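Local coordinates for protein organophosphorus hydrolase (Pseudomonas pseudoalcaligenes, PDB 4LE6) that probably hydrolyses organophosphate triesters, using a centre of two zinc ions held in a metallo-beta-lactamase fold, at residues A[135-140]-A[162-167]; A[225-230]-A[265-270]; A[128-133]-A[156-161]; A[48-53]-A[116-121]; A[43-48]-A[94-99]. All coordinates share one frame; numbering follows the deposited sequence. Where two conformers were deposited one is given.

Contact 1. Residues A[135-140]-A[162-167]; sequences VLLTHL and VEVPQA. With ZN (zinc ion), chain J.
The flat imidazole of His139 leads away from 162-167, while Pro165 packs behind it on the backbone, with its CG 4.1 Å from His139 CA. The imidazole is gripped at its edges. At one, Thr138 lies in the ring plane, and His139 ND1 donates to Thr138 OG1 at 2.9 Å. At another, His139 NE2 binds the zinc ion at 2.2 Å. The rings of His144 and His230 also meet it. With CG between the backbone N and the carbonyl carbon (chi1 61°), the ring is directed toward the zinc. Thr138 OG1 is also bonded to Asp104, a second-shell residue that probably helps fix the rotation of the ring.

The two segments start as parallel strands. Glu163 N donates to Val135 O at 2.8 Å, and Leu137 N to Glu163 O at 3.2 Å. Beyond this pair the chains separate, and side chains take over. On one face of the sheet, Leu136 CD2 reaches Glu163 CB at 3.7 Å; Val135 and Val162 are on the other. Leu137 CD1 touches the valine methyls of Val162 and Val164. Leu140 crosses Val164 at about a right angle, with CD2 4.0 Å from Val164 CG1. Pro165 CD rests 3.5 Å from Leu137 O, which is hydrogen-bonded to Tyr233 OH.

His139 opens the HxHxDH motif of the metallo-beta-lactamase superfamily. His141, His226, Asp247 and a water complete this zinc site. Strand 134-136 lies between strands 100-103 and 161-163 in the sheet. With helix 142-145 it forms a beta-alpha-beta unit that ends in the outermost strand, 161-163.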
# COMPACT_ATOMS: atom_id res chain seq x y z
N VAL A 135 4.71 -21.25 15.40
CA VAL A 135 3.58 -20.33 15.27
C VAL A 135 3.45 -19.55 16.59
O VAL A 135 3.35 -20.17 17.65
CB VAL A 135 2.26 -21.05 14.97
CG1 VAL A 135 1.09 -20.06 14.94
CG2 VAL A 135 2.34 -21.79 13.63
N LEU A 136 3.49 -18.22 16.53
CA LEU A 136 3.29 -17.38 17.71
C LEU A 136 1.92 -16.72 17.60
O LEU A 136 1.63 -16.07 16.60
CB LEU A 136 4.36 -16.29 17.80
CG LEU A 136 5.81 -16.72 17.60
CD1 LEU A 136 6.72 -15.50 17.50
CD2 LEU A 136 6.24 -17.64 18.72
N LEU A 137 1.09 -16.86 18.62
CA LEU A 137 -0.22 -16.20 18.61
C LEU A 137 -0.16 -14.95 19.46
O LEU A 137 0.25 -15.03 20.63
CB LEU A 137 -1.28 -17.14 19.17
CG LEU A 137 -1.57 -18.40 18.36
CD1 LEU A 137 -2.63 -19.21 19.09
CD2 LEU A 137 -2.02 -18.04 16.96
N THR A 138 -0.60 -13.80 18.93
CA THR A 138 -0.66 -12.59 19.75
C THR A 138 -1.73 -12.77 20.82
O THR A 138 -1.56 -12.32 21.95
CB THR A 138 -0.92 -11.31 18.93
OG1 THR A 138 -2.14 -11.46 18.19
CG2 THR A 138 0.22 -11.09 17.99
N HIS A 139 -2.82 -13.44 20.46
CA HIS A 139 -3.91 -13.73 21.38
C HIS A 139 -4.83 -14.77 20.73
O HIS A 139 -4.62 -15.14 19.58
CB HIS A 139 -4.71 -12.47 21.78
CG HIS A 139 -5.36 -11.74 20.63
ND1 HIS A 139 -4.66 -11.29 19.54
CD2 HIS A 139 -6.64 -11.31 20.47
CE1 HIS A 139 -5.48 -10.65 18.72
NE2 HIS A 139 -6.69 -10.65 19.26
N LEU A 140 -5.84 -15.22 21.46
CA LEU A 140 -6.62 -16.39 21.05
C LEU A 140 -7.92 -16.09 20.33
O LEU A 140 -8.75 -16.98 20.10
CB LEU A 140 -6.91 -17.28 22.28
CG LEU A 140 -5.66 -17.85 22.95
CD1 LEU A 140 -6.05 -18.77 24.12
CD2 LEU A 140 -4.78 -18.60 21.93
N VAL A 162 3.54 -24.39 18.68
CA VAL A 162 2.59 -23.28 18.81
C VAL A 162 2.73 -22.62 20.18
O VAL A 162 2.54 -23.25 21.21
CB VAL A 162 1.14 -23.76 18.61
CG1 VAL A 162 0.16 -22.57 18.71
CG2 VAL A 162 1.00 -24.46 17.25
N GLU A 163 3.02 -21.32 20.18
CA GLU A 163 3.20 -20.57 21.42
C GLU A 163 1.92 -19.81 21.76
O GLU A 163 1.54 -18.90 21.03
CB GLU A 163 4.36 -19.58 21.26
CG GLU A 163 4.46 -18.49 22.33
CD GLU A 163 5.02 -18.97 23.64
OE1 GLU A 163 5.16 -18.13 24.56
OE2 GLU A 163 5.34 -20.17 23.77
N VAL A 164 1.28 -20.20 22.85
CA VAL A 164 0.05 -19.58 23.31
C VAL A 164 0.37 -18.66 24.47
O VAL A 164 1.02 -19.06 25.42
CB VAL A 164 -0.96 -20.66 23.76
CG1 VAL A 164 -2.14 -20.05 24.51
CG2 VAL A 164 -1.43 -21.48 22.56
N PRO A 165 -0.10 -17.40 24.41
CA PRO A 165 0.22 -16.51 25.53
C PRO A 165 -0.48 -16.94 26.81
O PRO A 165 -1.57 -17.51 26.75
CB PRO A 165 -0.30 -15.15 25.06
CG PRO A 165 -1.32 -15.45 24.00
CD PRO A 165 -0.93 -16.75 23.38
N GLN A 166 0.16 -16.68 27.95
CA GLN A 166 -0.40 -16.97 29.27
C GLN A 166 -1.20 -15.78 29.79
O GLN A 166 -0.66 -14.68 29.94
CB GLN A 166 0.72 -17.31 30.25
CG GLN A 166 1.43 -18.60 29.92
CD GLN A 166 0.52 -19.80 30.08
OE1 GLN A 166 0.22 -20.49 29.10
NE2 GLN A 166 0.08 -20.05 31.30
N ALA A 167 -2.49 -16.01 30.05
CA ALA A 167 -3.38 -14.96 30.56
C ALA A 167 -2.80 -14.31 31.82
O ALA A 167 -2.20 -13.24 31.75
CB ALA A 167 -4.74 -15.55 30.86
ZN ZN J . -8.52 -9.52 18.87
O HOH W 1 -9.30 -9.88 16.92

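Contact 2. Residues A[225-230]-A[265-270]; sequences GHTPGH and FDVDSD. With ZN (zinc ion), chain J; EDO (1,2-ethanediol), chain H.
His226 ND1 donates to Asp266 OD1 at 2.7 Å, a nearly straight bond of 167°. The oxygen lies in the plane of the imidazole and is met nearly along its C-O axis. The ring and carboxylate planes are almost perpendicular, 83° apart. His226 CG is anti to the backbone N (chi1 176°), and the far nitrogen, NE2, binds the zinc ion at 2.0 Å. Asp266 is thus a second-shell residue that orients a zinc ligand. Its other oxygen, OD2, is held by Phe263 N.

The backbones add two bonds. Val267 N donates to His226 O at 2.8 Å, from above the carbonyl plane. Asp268 N donates to Gly225 O at 3.0 Å. Val267 points toward the loop, and its CG2 lies 4.0 Å from Thr227 CA and 4.2 Å from Pro228 CD. Thr227 O accepts from His230 N, closing a type I turn, and from Gly225 N on the opposite face of its plane. Asp268 is the N-cap of helix 269-286, with OD1 on Gln271 N.

A histidine ligand backed by a carboxylate is a common second-shell feature of zinc sites. Here it serves the dinuclear centre, at the zinc also bound by His139, His141 and Asp247.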
# COMPACT_ATOMS: atom_id res chain seq x y z
N GLY A 225 -4.68 -6.44 27.69
CA GLY A 225 -5.84 -5.56 27.70
C GLY A 225 -6.90 -6.01 26.71
O GLY A 225 -8.00 -6.40 27.11
N HIS A 226 -6.57 -5.94 25.42
CA HIS A 226 -7.47 -6.43 24.39
C HIS A 226 -7.90 -7.85 24.76
O HIS A 226 -9.09 -8.17 24.73
CB HIS A 226 -6.78 -6.38 23.03
CG HIS A 226 -7.60 -6.96 21.91
ND1 HIS A 226 -8.77 -6.39 21.46
CD2 HIS A 226 -7.38 -8.05 21.14
CE1 HIS A 226 -9.24 -7.11 20.45
NE2 HIS A 226 -8.42 -8.13 20.25
N THR A 227 -6.94 -8.70 25.13
CA THR A 227 -7.22 -9.87 25.96
C THR A 227 -6.23 -9.86 27.12
O THR A 227 -5.18 -9.23 27.05
CB THR A 227 -7.07 -11.20 25.21
OG1 THR A 227 -5.70 -11.37 24.82
CG2 THR A 227 -7.97 -11.27 23.99
N PRO A 228 -6.55 -10.59 28.20
CA PRO A 228 -5.65 -10.61 29.36
C PRO A 228 -4.22 -11.04 28.99
O PRO A 228 -3.27 -10.43 29.48
CB PRO A 228 -6.31 -11.64 30.29
CG PRO A 228 -7.76 -11.64 29.90
CD PRO A 228 -7.75 -11.41 28.41
N GLY A 229 -4.08 -12.01 28.10
CA GLY A 229 -2.76 -12.51 27.73
C GLY A 229 -2.24 -11.87 26.46
O GLY A 229 -1.27 -12.35 25.86
N HIS A 230 -2.86 -10.79 26.03
CA HIS A 230 -2.52 -10.26 24.72
C HIS A 230 -1.02 -9.93 24.67
O HIS A 230 -0.51 -9.26 25.56
CB HIS A 230 -3.33 -9.02 24.39
CG HIS A 230 -3.05 -8.51 23.03
ND1 HIS A 230 -2.02 -7.63 22.77
CD2 HIS A 230 -3.61 -8.81 21.84
CE1 HIS A 230 -1.99 -7.38 21.47
NE2 HIS A 230 -2.95 -8.08 20.89
N PHE A 265 -14.97 -4.89 22.05
CA PHE A 265 -14.55 -6.26 22.33
C PHE A 265 -13.11 -6.39 22.84
O PHE A 265 -12.55 -7.49 22.89
CB PHE A 265 -14.79 -7.13 21.10
CG PHE A 265 -16.26 -7.30 20.77
CD1 PHE A 265 -17.15 -7.72 21.74
CD2 PHE A 265 -16.74 -7.01 19.51
CE1 PHE A 265 -18.50 -7.87 21.45
CE2 PHE A 265 -18.08 -7.16 19.22
CZ PHE A 265 -18.96 -7.59 20.19
N ASP A 266 -12.51 -5.26 23.23
CA ASP A 266 -11.41 -5.32 24.18
C ASP A 266 -11.97 -5.93 25.46
O ASP A 266 -12.99 -5.49 25.97
CB ASP A 266 -10.87 -3.92 24.49
CG ASP A 266 -10.15 -3.29 23.32
OD1 ASP A 266 -9.55 -4.01 22.51
OD2 ASP A 266 -10.18 -2.04 23.21
N VAL A 267 -11.31 -6.95 26.01
CA VAL A 267 -11.78 -7.54 27.27
C VAL A 267 -11.71 -6.53 28.41
O VAL A 267 -12.61 -6.46 29.23
CB VAL A 267 -10.97 -8.79 27.66
CG1 VAL A 267 -11.37 -9.28 29.06
CG2 VAL A 267 -11.17 -9.88 26.61
N ASP A 268 -10.64 -5.74 28.42
CA ASP A 268 -10.46 -4.68 29.40
C ASP A 268 -10.02 -3.40 28.69
O ASP A 268 -8.84 -3.23 28.36
CB ASP A 268 -9.40 -5.11 30.41
CG ASP A 268 -9.27 -4.15 31.55
OD1 ASP A 268 -9.40 -2.91 31.33
OD2 ASP A 268 -9.06 -4.64 32.67
N SER A 269 -10.96 -2.49 28.47
CA SER A 269 -10.72 -1.37 27.55
C SER A 269 -9.73 -0.34 28.12
O SER A 269 -8.90 0.19 27.37
CB SER A 269 -12.05 -0.71 27.16
OG SER A 269 -12.76 -0.28 28.30
N ASP A 270 -9.82 -0.08 29.42
CA ASP A 270 -8.85 0.79 30.10
C ASP A 270 -7.43 0.26 29.94
O ASP A 270 -6.51 0.98 29.55
CB ASP A 270 -9.17 0.88 31.59
CG ASP A 270 -10.44 1.64 31.87
OD1 ASP A 270 -10.95 2.31 30.94
OD2 ASP A 270 -10.93 1.57 33.01
ZN ZN J . -8.52 -9.52 18.87
C1 EDO H . 1.66 -11.45 28.12
O1 EDO H . 2.98 -11.33 27.60
C2 EDO H . 0.94 -10.11 28.15
O2 EDO H . -0.47 -10.33 28.15
O HOH W 1 -9.30 -9.88 16.92

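Contact 3. Residues A[128-133]-A[156-161]; sequences QPEQVD and AYPNAT
Pro129 and Tyr157 form the inner part of this contact, where a short 3-10 turn at 129-131 meets a type I beta turn at 157-160. Both turns lead into neighbouring parallel strands of the metallo-beta-lactamase fold, 134-136 and 161-163. Pro129 CB lies 3.6 Å from Tyr157 CE1 and 3.2 Å from Ala156 O. Val132 crosses the same ring obliquely, with CG2 3.9 Å from Tyr157 CD1. Its other methyl, CG1, reaches Ala160 CB.

Polar bonds join the segments alongside this apolar patch. Asn159 ND2 donates to Glu130 O at 2.9 Å. The bond is straight (172°), lies in the amide plane of Asn159, and uses a lone pair of the carbonyl. Thr161 N donates to Asp133 O at 2.9 Å, from above the carbonyl plane, and so begins the pairing of the strands.

Further out, other elements hold the two turns in place. Helix 118-124 covers Pro129 and Tyr157 through Gln119. Asp133 points away from 156-161, and its carboxylate binds Leu100 N and Asn99 ND2. Gln131 packs on Pro27 of the second subunit.

Two waters fill in between the backbones. One bridges Asp133 O, Asn159 O and Thr161 OG1. The other is held by three backbone atoms: it donates to Pro129 O and to Val132 O, the latter at 2.7 Å, and accepts from Asn159 N at 2.9 Å.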
# COMPACT_ATOMS: atom_id res chain seq x y z
N GLN A 128 5.61 -23.35 2.07
CA GLN A 128 4.56 -24.33 2.34
C GLN A 128 4.35 -24.41 3.84
O GLN A 128 5.29 -24.19 4.61
CB GLN A 128 4.91 -25.70 1.73
CG GLN A 128 4.88 -25.72 0.19
CD GLN A 128 3.47 -25.67 -0.40
OE1 GLN A 128 2.54 -26.29 0.13
NE2 GLN A 128 3.30 -24.93 -1.50
N PRO A 129 3.12 -24.71 4.27
CA PRO A 129 2.82 -24.74 5.71
C PRO A 129 3.66 -25.77 6.47
O PRO A 129 4.00 -25.53 7.62
CB PRO A 129 1.33 -25.10 5.76
CG PRO A 129 1.00 -25.67 4.40
CD PRO A 129 1.96 -25.08 3.43
N GLU A 130 4.01 -26.87 5.81
CA GLU A 130 4.86 -27.88 6.43
C GLU A 130 6.22 -27.32 6.86
O GLU A 130 6.90 -27.92 7.68
CB GLU A 130 5.08 -29.06 5.48
CG GLU A 130 3.83 -29.90 5.24
CD GLU A 130 2.85 -29.24 4.26
OE1 GLU A 130 3.22 -28.26 3.56
OE2 GLU A 130 1.70 -29.71 4.20
N GLN A 131 6.61 -26.18 6.29
CA GLN A 131 7.91 -25.57 6.61
C GLN A 131 7.89 -24.71 7.87
O GLN A 131 8.94 -24.34 8.41
CB GLN A 131 8.40 -24.71 5.44
CG GLN A 131 8.69 -25.49 4.15
CD GLN A 131 9.03 -24.57 2.98
OE1 GLN A 131 8.34 -23.59 2.73
NE2 GLN A 131 10.12 -24.86 2.29
N VAL A 132 6.70 -24.34 8.33
CA VAL A 132 6.61 -23.45 9.47
C VAL A 132 6.96 -24.26 10.73
O VAL A 132 6.29 -25.24 11.03
CB VAL A 132 5.21 -22.85 9.57
CG1 VAL A 132 5.05 -22.03 10.87
CG2 VAL A 132 4.94 -21.98 8.36
N ASP A 133 8.03 -23.87 11.43
CA ASP A 133 8.48 -24.60 12.62
C ASP A 133 7.98 -23.98 13.92
O ASP A 133 8.00 -24.61 14.97
CB ASP A 133 10.02 -24.73 12.65
CG ASP A 133 10.71 -23.39 12.86
OD1 ASP A 133 10.71 -22.88 13.99
OD2 ASP A 133 11.26 -22.84 11.88
N ALA A 156 -3.21 -26.93 10.35
CA ALA A 156 -2.75 -26.13 9.24
C ALA A 156 -1.21 -26.14 9.16
O ALA A 156 -0.65 -26.20 8.06
CB ALA A 156 -3.27 -24.72 9.35
N TYR A 157 -0.56 -26.10 10.32
CA TYR A 157 0.90 -26.05 10.44
C TYR A 157 1.40 -27.24 11.27
O TYR A 157 1.77 -27.10 12.44
CB TYR A 157 1.32 -24.69 11.00
CG TYR A 157 0.75 -23.61 10.12
CD1 TYR A 157 1.32 -23.32 8.88
CD2 TYR A 157 -0.40 -22.93 10.47
CE1 TYR A 157 0.78 -22.40 8.04
CE2 TYR A 157 -0.96 -21.97 9.61
CZ TYR A 157 -0.36 -21.71 8.41
OH TYR A 157 -0.88 -20.76 7.53
N PRO A 158 1.38 -28.42 10.66
CA PRO A 158 1.54 -29.68 11.40
C PRO A 158 2.92 -29.91 12.02
O PRO A 158 3.06 -30.82 12.85
CB PRO A 158 1.28 -30.74 10.32
CG PRO A 158 1.68 -30.09 9.05
CD PRO A 158 1.18 -28.66 9.22
N ASN A 159 3.92 -29.15 11.61
CA ASN A 159 5.26 -29.33 12.14
C ASN A 159 5.68 -28.20 13.08
O ASN A 159 6.84 -28.14 13.50
CB ASN A 159 6.25 -29.46 10.99
CG ASN A 159 5.90 -30.61 10.08
OD1 ASN A 159 5.47 -31.67 10.54
ND2 ASN A 159 6.07 -30.42 8.79
N ALA A 160 4.73 -27.33 13.41
CA ALA A 160 5.04 -26.13 14.17
C ALA A 160 4.86 -26.32 15.65
O ALA A 160 3.95 -27.01 16.12
CB ALA A 160 4.19 -24.95 13.69
N THR A 161 5.74 -25.68 16.40
CA THR A 161 5.54 -25.49 17.83
C THR A 161 4.65 -24.26 17.97
O THR A 161 4.96 -23.21 17.41
CB THR A 161 6.87 -25.27 18.52
OG1 THR A 161 7.67 -26.45 18.36
CG2 THR A 161 6.67 -24.99 20.02
O HOH W 2 4.27 -26.71 10.12
O HOH W 3 8.46 -27.29 15.57

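Contact 4. Residues A[48-53]-A[116-121]; sequences TALYDG and GVVQTN
Asp52 and Val117 bring their CA atoms to 4.4 Å where strand 45-57 passes the start of helix 118-124, and Val117 N donates to Asp52 O at 3.1 Å. The Asp52 carboxylate then spans the entry to the helix. OD1 accepts from Val118 N at 3.1 Å on its anti lone pair. OD2 is met by Gly116 N at 3.0 Å, from above the carboxylate plane, and is also bonded to Ala107 N. Asp52 CG is anti to the backbone N (chi1 -161°), and this brings the carboxylate to the helix start. The backbone N-H groups around it would probably favour its charged form. Gly116 has a positive phi (96°), which would push a CB against the carbonyl before it.

One helical turn on, Asn121 points toward the strand. Its ND2 donates to Tyr51 O at 2.8 Å, nearly in the amide plane, and its OD1 takes Gly36 N. Leu50 fills the apolar side. Its CD1 lies 4.0 Å from Val118 CG1, the two side chains crossing at about a right angle, and its CD2 lies 3.7 Å from Asn121 O. The Tyr51 ring has Gly53 N over the centre of one face. Phe297, and Phe317 of the second subunit, meet this ring edge-to-face.

The contact is buried, with the side chain of Asp52 about 9 Å from a bound zinc ion (nearest atoms). It sets the first turn of helix 118-124 against the sheet in which strand 45-57 runs between strands 37-42 and 85-95.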
# COMPACT_ATOMS: atom_id res chain seq x y z
N THR A 48 7.38 -11.71 5.35
CA THR A 48 6.31 -11.85 4.37
C THR A 48 4.98 -11.54 5.07
O THR A 48 4.53 -12.32 5.90
CB THR A 48 6.24 -13.25 3.76
OG1 THR A 48 7.46 -13.55 3.08
CG2 THR A 48 5.12 -13.34 2.74
N ALA A 49 4.38 -10.39 4.74
CA ALA A 49 3.05 -10.06 5.23
C ALA A 49 2.05 -10.91 4.46
O ALA A 49 2.21 -11.09 3.23
CB ALA A 49 2.75 -8.58 5.02
N LEU A 50 1.04 -11.41 5.18
CA LEU A 50 0.04 -12.31 4.60
C LEU A 50 -1.38 -11.84 4.92
O LEU A 50 -1.73 -11.65 6.08
CB LEU A 50 0.20 -13.72 5.18
CG LEU A 50 1.55 -14.39 4.92
CD1 LEU A 50 1.63 -15.67 5.70
CD2 LEU A 50 1.71 -14.66 3.41
N TYR A 51 -2.20 -11.70 3.89
CA TYR A 51 -3.56 -11.18 4.02
C TYR A 51 -4.53 -12.32 4.27
O TYR A 51 -4.49 -13.32 3.56
CB TYR A 51 -3.91 -10.48 2.73
CG TYR A 51 -5.23 -9.76 2.66
CD1 TYR A 51 -5.52 -8.68 3.50
CD2 TYR A 51 -6.18 -10.11 1.70
CE1 TYR A 51 -6.74 -8.01 3.40
CE2 TYR A 51 -7.39 -9.43 1.59
CZ TYR A 51 -7.66 -8.39 2.44
OH TYR A 51 -8.87 -7.72 2.31
N ASP A 52 -5.40 -12.19 5.28
CA ASP A 52 -6.42 -13.21 5.52
C ASP A 52 -7.73 -12.92 4.85
O ASP A 52 -8.57 -13.81 4.69
CB ASP A 52 -6.71 -13.39 7.02
CG ASP A 52 -7.39 -14.72 7.31
OD1 ASP A 52 -6.91 -15.77 6.81
OD2 ASP A 52 -8.44 -14.73 7.99
N GLY A 53 -7.93 -11.65 4.49
CA GLY A 53 -9.20 -11.18 3.99
C GLY A 53 -9.67 -9.99 4.82
O GLY A 53 -8.86 -9.30 5.44
N GLY A 116 -9.93 -16.20 5.81
CA GLY A 116 -9.39 -17.55 5.68
C GLY A 116 -8.35 -17.77 4.58
O GLY A 116 -8.11 -18.90 4.18
N VAL A 117 -7.71 -16.69 4.12
CA VAL A 117 -6.83 -16.76 2.95
C VAL A 117 -5.34 -16.75 3.29
O VAL A 117 -4.50 -16.84 2.40
CB VAL A 117 -7.15 -15.58 1.95
CG1 VAL A 117 -6.63 -15.88 0.56
CG2 VAL A 117 -8.66 -15.35 1.87
N VAL A 118 -5.00 -16.66 4.57
CA VAL A 118 -3.60 -16.63 4.97
C VAL A 118 -2.80 -17.82 4.43
O VAL A 118 -1.70 -17.63 3.89
CB VAL A 118 -3.42 -16.57 6.51
CG1 VAL A 118 -2.00 -16.95 6.92
CG2 VAL A 118 -3.75 -15.18 7.01
N GLN A 119 -3.31 -19.04 4.59
CA GLN A 119 -2.50 -20.19 4.17
C GLN A 119 -2.32 -20.17 2.64
O GLN A 119 -1.22 -20.47 2.10
CB GLN A 119 -3.13 -21.51 4.63
CG GLN A 119 -2.15 -22.69 4.53
CD GLN A 119 -2.77 -24.03 4.87
OE1 GLN A 119 -2.51 -25.03 4.21
NE2 GLN A 119 -3.61 -24.05 5.90
N THR A 120 -3.36 -19.73 1.94
CA THR A 120 -3.33 -19.65 0.48
C THR A 120 -2.26 -18.65 0.05
O THR A 120 -1.42 -18.93 -0.82
CB THR A 120 -4.70 -19.22 -0.09
OG1 THR A 120 -5.68 -20.22 0.24
CG2 THR A 120 -4.67 -19.03 -1.63
N ASN A 121 -2.25 -17.50 0.71
CA ASN A 121 -1.23 -16.50 0.44
C ASN A 121 0.16 -16.95 0.88
O ASN A 121 1.16 -16.58 0.27
CB ASN A 121 -1.61 -15.16 1.05
CG ASN A 121 -2.70 -14.46 0.26
OD1 ASN A 121 -2.67 -14.44 -0.98
ND2 ASN A 121 -3.69 -13.93 0.95

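Contact 5. Residues A[43-48]-A[94-99]; sequences GDFEVT and INTGDN
Phe45 and Thr96 make the tight part of this contact. Thr96 CB lies over one face of the Phe45 ring, 3.8 Å from its centroid, as a CH-pi contact offset toward the rim. Phe45 CD1 comes within 3.5 Å of Thr96 CA. Ile94 packs beside them, with CG2 4.2 Å from Phe45 CB, and Val47 touches Ile94 CG1. This face looks onto strands 231-237 and 240-246, the interior of the sandwich.

The backbones pair antiparallel. Glu46 N donates to Asn95 O at 2.9 Å, and Asn95 N donates to Glu46 O at 2.8 Å.

The other face is polar and more loosely joined. Across it, Glu46 OE2 lies 3.7 Å from Asn95 CB. The carboxylate and amide planes are 83° apart, and both groups bind Tyr127 OH. The second subunit also reaches this face: its Pro27 O takes Asn95 ND2, and its Lys31 N binds Glu46 OE1. Asp44 and Asp98 are exposed. Residues 95-99 turn back by an Asx turn, Gly97 N to Asn95 OD1, and an ST motif, Asn99 N to Thr96 OG1.

The chemistry thus splits by face: apolar groups serve the interior, and the buried polar ends are satisfied by Tyr127 and by the second subunit.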
# COMPACT_ATOMS: atom_id res chain seq x y z
N GLY A 43 16.88 -6.35 8.30
CA GLY A 43 18.23 -6.85 8.49
C GLY A 43 18.46 -8.11 7.68
O GLY A 43 18.25 -8.10 6.47
N ASP A 44 18.87 -9.18 8.33
CA ASP A 44 19.06 -10.47 7.66
C ASP A 44 17.78 -11.30 7.68
O ASP A 44 17.75 -12.40 7.16
CB ASP A 44 20.19 -11.26 8.32
CG ASP A 44 21.53 -10.57 8.19
OD1 ASP A 44 21.76 -9.95 7.13
OD2 ASP A 44 22.33 -10.65 9.14
N PHE A 45 16.72 -10.78 8.29
CA PHE A 45 15.45 -11.50 8.28
C PHE A 45 14.64 -11.15 7.04
O PHE A 45 14.82 -10.07 6.44
CB PHE A 45 14.61 -11.18 9.50
CG PHE A 45 15.22 -11.61 10.81
CD1 PHE A 45 16.41 -12.32 10.86
CD2 PHE A 45 14.58 -11.30 12.00
CE1 PHE A 45 16.94 -12.72 12.08
CE2 PHE A 45 15.12 -11.69 13.21
CZ PHE A 45 16.30 -12.39 13.25
N GLU A 46 13.75 -12.05 6.67
CA GLU A 46 12.78 -11.77 5.61
C GLU A 46 11.36 -11.80 6.17
O GLU A 46 10.92 -12.79 6.77
CB GLU A 46 12.92 -12.80 4.50
CG GLU A 46 11.88 -12.68 3.41
CD GLU A 46 11.74 -14.00 2.68
OE1 GLU A 46 12.11 -14.07 1.50
OE2 GLU A 46 11.29 -14.96 3.33
N VAL A 47 10.64 -10.71 5.97
CA VAL A 47 9.25 -10.60 6.42
C VAL A 47 8.33 -10.78 5.22
O VAL A 47 8.49 -10.12 4.19
CB VAL A 47 8.99 -9.23 7.05
CG1 VAL A 47 7.56 -9.10 7.52
CG2 VAL A 47 9.98 -8.98 8.19
N THR A 48 7.38 -11.71 5.35
CA THR A 48 6.31 -11.85 4.37
C THR A 48 4.98 -11.54 5.07
O THR A 48 4.53 -12.32 5.90
CB THR A 48 6.24 -13.25 3.76
OG1 THR A 48 7.46 -13.55 3.08
CG2 THR A 48 5.12 -13.34 2.74
N ILE A 94 7.95 -14.72 9.21
CA ILE A 94 9.30 -14.17 9.28
C ILE A 94 10.30 -15.31 9.20
O ILE A 94 10.25 -16.27 9.99
CB ILE A 94 9.49 -13.32 10.54
CG1 ILE A 94 8.49 -12.16 10.52
CG2 ILE A 94 10.91 -12.76 10.61
CD1 ILE A 94 8.48 -11.32 11.75
N ASN A 95 11.17 -15.22 8.21
CA ASN A 95 12.25 -16.20 8.02
C ASN A 95 13.50 -15.56 8.61
O ASN A 95 14.03 -14.58 8.05
CB ASN A 95 12.42 -16.49 6.52
CG ASN A 95 13.49 -17.53 6.24
OD1 ASN A 95 14.47 -17.63 6.98
ND2 ASN A 95 13.33 -18.31 5.16
N THR A 96 13.93 -16.07 9.76
CA THR A 96 15.04 -15.49 10.50
C THR A 96 16.36 -16.19 10.16
O THR A 96 17.38 -15.93 10.80
CB THR A 96 14.85 -15.66 12.02
OG1 THR A 96 14.94 -17.06 12.36
CG2 THR A 96 13.53 -15.13 12.45
N GLY A 97 16.34 -17.09 9.18
CA GLY A 97 17.47 -17.97 8.95
C GLY A 97 17.47 -19.17 9.90
O GLY A 97 17.59 -20.32 9.46
N ASP A 98 17.32 -18.91 11.20
CA ASP A 98 17.27 -19.99 12.18
C ASP A 98 15.90 -20.66 12.21
O ASP A 98 15.81 -21.86 12.45
CB ASP A 98 17.58 -19.46 13.59
CG ASP A 98 19.01 -19.00 13.73
OD1 ASP A 98 19.91 -19.86 13.66
OD2 ASP A 98 19.23 -17.78 13.89
N ASN A 99 14.85 -19.88 12.02
CA ASN A 99 13.49 -20.37 12.09
C ASN A 99 12.59 -19.77 11.02
O ASN A 99 12.80 -18.63 10.58
CB ASN A 99 12.88 -20.02 13.45
CG ASN A 99 13.62 -20.65 14.61
OD1 ASN A 99 14.53 -20.04 15.18
ND2 ASN A 99 13.25 -21.88 14.96

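Overall arrangement
Contacts 4 and 5 are the buried ones. They share strand 45-57 and Thr48 but differ in kind: contact 5 is antiparallel pairing, while contact 4 fixes a helix start with a carboxylate. Contacts 1, 2 and 3 are partly buried. Contacts 1 and 3 follow one another along the same parallel strand pair. Contact 3 holds the entering turns, through waters and an amide, and contact 1 the exit toward the metal. Contacts 1 and 2 touch and share one zinc ion and its water, with histidine chemistry in both. Contact 2 lies across the chain's centre from contacts 4 and 5. Contacts 3 and 4 meet where Gln119 packs on Pro129 and Ala156.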